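Local coordinates for protein heavy metal cation tricomponent efflux pump ZneA(CzcA-like) (PDB 4K0J) that exports heavy-metal cations as a Zn(II)/proton antiporter of the RND superfamily, the inner-membrane component of a tripartite efflux system, at residues Gly169-Asn175 with Gln281-Leu287; Ile134-Tyr138 with Ile321-Asn325. All blocks are in the same frame, centred on the assembly; numbering follows the deposited sequence.

Interaction 1: Gly169-Asn175 with Gln281-Leu287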
# COMPACT_ATOMS: atom_id res chain seq x y z
N GLY C 169 -13.97 6.51 13.13
CA GLY C 169 -14.05 7.53 12.10
C GLY C 169 -13.56 8.86 12.63
O GLY C 169 -13.44 9.83 11.88
N VAL C 170 -13.28 8.92 13.92
CA VAL C 170 -12.76 10.12 14.55
C VAL C 170 -11.26 10.00 14.70
O VAL C 170 -10.77 9.27 15.55
CB VAL C 170 -13.38 10.38 15.93
CG1 VAL C 170 -12.75 11.62 16.57
CG2 VAL C 170 -14.87 10.55 15.82
N VAL C 171 -10.52 10.73 13.87
CA VAL C 171 -9.08 10.61 13.87
C VAL C 171 -8.46 11.28 15.10
O VAL C 171 -7.54 10.73 15.71
CB VAL C 171 -8.45 11.11 12.54
CG1 VAL C 171 -8.70 12.60 12.34
CG2 VAL C 171 -6.98 10.78 12.49
N ASP C 172 -8.97 12.45 15.47
CA ASP C 172 -8.54 13.11 16.70
C ASP C 172 -9.50 14.20 17.14
O ASP C 172 -10.39 14.61 16.39
CB ASP C 172 -7.13 13.68 16.55
CG ASP C 172 -6.47 13.97 17.90
OD1 ASP C 172 -6.93 13.39 18.91
OD2 ASP C 172 -5.51 14.78 17.94
N VAL C 173 -9.32 14.66 18.38
CA VAL C 173 -10.10 15.74 18.96
C VAL C 173 -9.17 16.87 19.35
O VAL C 173 -8.14 16.65 19.98
CB VAL C 173 -10.85 15.28 20.21
CG1 VAL C 173 -12.13 16.09 20.38
CG2 VAL C 173 -11.17 13.81 20.12
N ALA C 174 -9.54 18.09 18.97
CA ALA C 174 -8.70 19.26 19.24
C ALA C 174 -9.24 20.13 20.39
O ALA C 174 -10.33 20.69 20.29
CB ALA C 174 -8.56 20.09 17.98
N ASN C 175 -8.48 20.23 21.47
CA ASN C 175 -8.89 21.07 22.59
C ASN C 175 -8.48 22.53 22.39
O ASN C 175 -7.45 22.81 21.77
CB ASN C 175 -8.30 20.55 23.90
CG ASN C 175 -8.52 21.52 25.06
OD1 ASN C 175 -9.64 21.98 25.28
ND2 ASN C 175 -7.45 21.84 25.78
N GLN C 281 -13.30 24.25 24.72
CA GLN C 281 -14.00 23.63 23.61
C GLN C 281 -13.22 22.49 22.96
O GLN C 281 -12.00 22.37 23.11
CB GLN C 281 -14.28 24.66 22.53
CG GLN C 281 -13.08 24.90 21.64
CD GLN C 281 -13.47 25.41 20.28
OE1 GLN C 281 -14.58 25.90 20.09
NE2 GLN C 281 -12.55 25.30 19.33
N GLY C 282 -13.94 21.67 22.20
CA GLY C 282 -13.33 20.60 21.44
C GLY C 282 -13.76 20.60 19.98
O GLY C 282 -14.86 21.04 19.65
N ILE C 283 -12.89 20.09 19.13
CA ILE C 283 -13.14 20.01 17.69
C ILE C 283 -12.98 18.56 17.22
O ILE C 283 -11.87 18.01 17.20
CB ILE C 283 -12.16 20.90 16.91
CG1 ILE C 283 -12.01 22.26 17.60
CG2 ILE C 283 -12.61 21.06 15.48
CD1 ILE C 283 -11.01 23.19 16.94
N THR C 284 -14.10 17.94 16.86
CA THR C 284 -14.10 16.55 16.43
C THR C 284 -13.66 16.45 14.98
O THR C 284 -14.35 16.94 14.08
CB THR C 284 -15.48 15.91 16.57
OG1 THR C 284 -15.95 16.10 17.91
CG2 THR C 284 -15.42 14.42 16.24
N LEU C 285 -12.52 15.82 14.76
CA LEU C 285 -11.91 15.79 13.44
C LEU C 285 -12.27 14.53 12.68
O LEU C 285 -11.82 13.43 13.02
CB LEU C 285 -10.40 15.93 13.54
CG LEU C 285 -9.95 17.12 14.38
CD1 LEU C 285 -8.44 17.27 14.38
CD2 LEU C 285 -10.62 18.39 13.88
N LEU C 286 -13.09 14.70 11.64
CA LEU C 286 -13.47 13.60 10.77
C LEU C 286 -12.24 13.03 10.09
O LEU C 286 -11.53 13.75 9.37
CB LEU C 286 -14.47 14.09 9.72
CG LEU C 286 -15.01 13.03 8.76
CD1 LEU C 286 -16.09 12.19 9.44
CD2 LEU C 286 -15.54 13.68 7.49
N LEU C 287 -11.99 11.74 10.33
CA LEU C 287 -10.93 11.01 9.65
C LEU C 287 -11.14 11.11 8.15
O LEU C 287 -12.27 11.06 7.67
CB LEU C 287 -10.93 9.53 10.07
CG LEU C 287 -10.11 8.57 9.22
CD1 LEU C 287 -8.62 8.88 9.34
CD2 LEU C 287 -10.38 7.13 9.58

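Interaction 2: Ile134-Tyr138 with Ile321-Asn325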
# COMPACT_ATOMS: atom_id res chain seq x y z
N ILE C 134 -12.33 20.16 6.01
CA ILE C 134 -13.76 20.11 6.32
C ILE C 134 -14.09 18.92 7.21
O ILE C 134 -15.22 18.44 7.22
CB ILE C 134 -14.61 20.02 5.05
CG1 ILE C 134 -14.37 18.69 4.33
CG2 ILE C 134 -14.33 21.19 4.12
CD1 ILE C 134 -15.47 18.33 3.37
N GLY C 135 -13.10 18.45 7.97
CA GLY C 135 -13.30 17.32 8.85
C GLY C 135 -13.80 17.70 10.22
O GLY C 135 -14.17 16.83 11.01
N GLU C 136 -13.84 18.99 10.51
CA GLU C 136 -14.21 19.49 11.83
C GLU C 136 -15.73 19.49 12.02
O GLU C 136 -16.39 20.52 11.91
CB GLU C 136 -13.63 20.88 12.03
CG GLU C 136 -12.13 20.94 11.83
CD GLU C 136 -11.63 22.33 11.46
OE1 GLU C 136 -12.36 23.05 10.74
OE2 GLU C 136 -10.52 22.69 11.89
N ILE C 137 -16.29 18.32 12.32
CA ILE C 137 -17.72 18.09 12.13
C ILE C 137 -18.59 18.35 13.35
O ILE C 137 -19.82 18.42 13.23
CB ILE C 137 -17.99 16.68 11.61
CG1 ILE C 137 -17.36 15.63 12.53
CG2 ILE C 137 -17.46 16.51 10.19
CD1 ILE C 137 -17.62 14.21 12.08
N TYR C 138 -17.98 18.50 14.52
CA TYR C 138 -18.77 18.66 15.74
C TYR C 138 -18.04 19.52 16.78
O TYR C 138 -17.24 19.02 17.56
CB TYR C 138 -19.10 17.29 16.32
CG TYR C 138 -19.99 17.30 17.54
CD1 TYR C 138 -19.46 17.18 18.82
CD2 TYR C 138 -21.37 17.40 17.42
CE1 TYR C 138 -20.27 17.18 19.94
CE2 TYR C 138 -22.19 17.40 18.53
CZ TYR C 138 -21.63 17.29 19.79
OH TYR C 138 -22.45 17.28 20.90
N ILE C 321 -21.57 23.86 16.62
CA ILE C 321 -21.59 23.44 15.23
C ILE C 321 -21.71 21.92 15.17
O ILE C 321 -21.01 21.21 15.88
CB ILE C 321 -20.34 23.92 14.43
CG1 ILE C 321 -20.26 25.45 14.44
CG2 ILE C 321 -20.41 23.42 13.00
CD1 ILE C 321 -19.17 26.03 13.54
N ASP C 322 -22.62 21.45 14.34
CA ASP C 322 -22.90 20.03 14.23
C ASP C 322 -23.26 19.70 12.79
O ASP C 322 -24.37 20.01 12.34
CB ASP C 322 -24.06 19.67 15.16
CG ASP C 322 -24.22 18.19 15.37
OD1 ASP C 322 -24.07 17.42 14.39
OD2 ASP C 322 -24.49 17.78 16.51
N ARG C 323 -22.33 19.07 12.08
CA ARG C 323 -22.49 18.78 10.65
C ARG C 323 -23.83 18.13 10.30
O ARG C 323 -24.36 18.29 9.19
CB ARG C 323 -21.33 17.92 10.16
CG ARG C 323 -21.40 17.54 8.70
CD ARG C 323 -20.91 18.65 7.80
NE ARG C 323 -19.46 18.73 7.82
CZ ARG C 323 -18.77 19.67 8.46
NH1 ARG C 323 -17.44 19.66 8.42
NH2 ARG C 323 -19.41 20.62 9.13
N SER C 324 -24.38 17.40 11.27
CA SER C 324 -25.68 16.77 11.11
C SER C 324 -26.76 17.79 10.74
O SER C 324 -27.62 17.49 9.92
CB SER C 324 -26.08 16.02 12.39
OG SER C 324 -25.05 15.15 12.81
N ASN C 325 -26.70 18.97 11.34
CA ASN C 325 -27.64 20.04 11.01
C ASN C 325 -27.61 20.35 9.52
O ASN C 325 -28.65 20.45 8.87
CB ASN C 325 -27.30 21.32 11.77
CG ASN C 325 -27.16 21.11 13.27
OD1 ASN C 325 -27.82 20.24 13.85
ND2 ASN C 325 -26.30 21.90 13.91

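Interaction 1: Gly169-Asn175 with Gln281-Leu287
The carbonyl oxygen of Ala174 accepts the backbone N-H of Ile283, O to N 2.9 Å, and also meets a CA-H of Gly282. Ile283 O answers by taking Ala174 N, at 2.9 Å, with a CA-H of Val173 beside it, so each of the two backbone oxygens takes one N-H and one CA-H. These pairs join antiparallel strands 170-177 and 280-287 in a sheet probably equivalent to that of the PN2 porter subdomain of AcrB. Strands 135-143 and 170-177 run parallel on either side of strand 280-287, and helix 149-164 links them as a split beta-alpha-beta unit.

Regular pairing gives way at Val171, whose psi of -41° is far from extended. Val171 and Asp172 together face the single residue Leu285: Val171 N donates to Leu285 O at 3.1 Å, and Leu285 N donates to Asp172 O. This pattern fits a beta bulge. Beyond it, Leu287 N donates to Gly169 O.

Val173, Thr284 and Asn175 share one face. Val173 and Asn175 pack there on helix 149-164; Asn175 also bonds Gln156 through OD1 and Asp598 through ND2, which occupies both ends of its buried amide. On the other face, Ala174 CB rests against Ile283 CB, 3.8 Å away. Val170 points away from the opposing strand and packs on Val295 and Val299 of helix 292-310, yet both its methyls face Thr284 CG2 from the same side, each 3.9 Å from it.

The bulge aims Val171 at strand 280-287, where its side chain crosses that of Leu287 at about a right angle. CG1 of Val171, held between its own backbone N and carbonyl carbon (chi1 64°), packs on Leu285 CB at 3.9 Å, while Val171 CG2 lies 4.0 Å from Leu287 CD1.

Interaction 2: Ile134-Tyr138 with Ile321-Asn325
Ile321 meets Tyr138 through its backbone: the carbonyl oxygen of Ile321 receives a CA-H from Tyr138, O to CA 3.4 Å, where strand 321-322 runs antiparallel to strand 135-143. The next residue, Asp322, forms a non-hydrogen-bonded pair with Tyr138. Both side chains leave on the same face, and the carboxylate comes up to the edge of the phenol ring, Asp322 OD2 near Tyr138 CE2, with the two planes perpendicular.

Asp322 is also the N-cap of helix 323-353. Its OD1 accepts two donors from Ser324, the backbone N at 3.1 Å on the anti side and the hydroxyl OG at 2.9 Å on the syn side, which restrains the carboxylate, with OD2 left at the ring edge.

Arg323 supplies both hydrogen bonds across the contact. Its backbone N donates to Ile137 O at 2.8 Å, an almost straight bond (171° at the hydrogen) lying in the carbonyl plane. The side chain then bends at chi2 (81°) and chi3 (76°), which folds the guanidinium back across Ile137. One face of the group covers Ile137 CG2, 3.6 Å from Arg323 NH1. In the guanidinium plane, the same NH1 donates to Ile134 O at 2.8 Å, although it stands well above the plane of that carbonyl. Arg323 thus holds the carbonyls of Ile134 and Ile137, on either side of Glu136, the centre of an inverse gamma turn.

Ser324 does not reach strand 135-143 but supplies the cap donors; its OG has a further weak bond to His300. Helix 323-353, whose later part is a predicted transmembrane helix, starts at the edge of the sheet, with helix 292-310 packing on Tyr138 and Asp322 and strand 280-287 pairing with 135-143.

Both interactions are buried and belong to one antiparallel sheet, their centres about 10 Å apart. Strands 280-287 and 135-143 are neighbours, joined by probable backbone hydrogen bonds such as Thr284 O with Ile137 N, 3.0 Å apart; Ile283 and Leu285 pack on Glu136. Interaction 1 is an extended strand pair relying on repeated main-chain bonds and aliphatic side chains, and at Leu287 it touches Pro77 of the second subunit. Interaction 2 is about half as large in buried area and has a single bridge; an arginine and a capped helix start do the rest. No other chain touches it, and it lies where the sheet passes into the helix leading to the membrane.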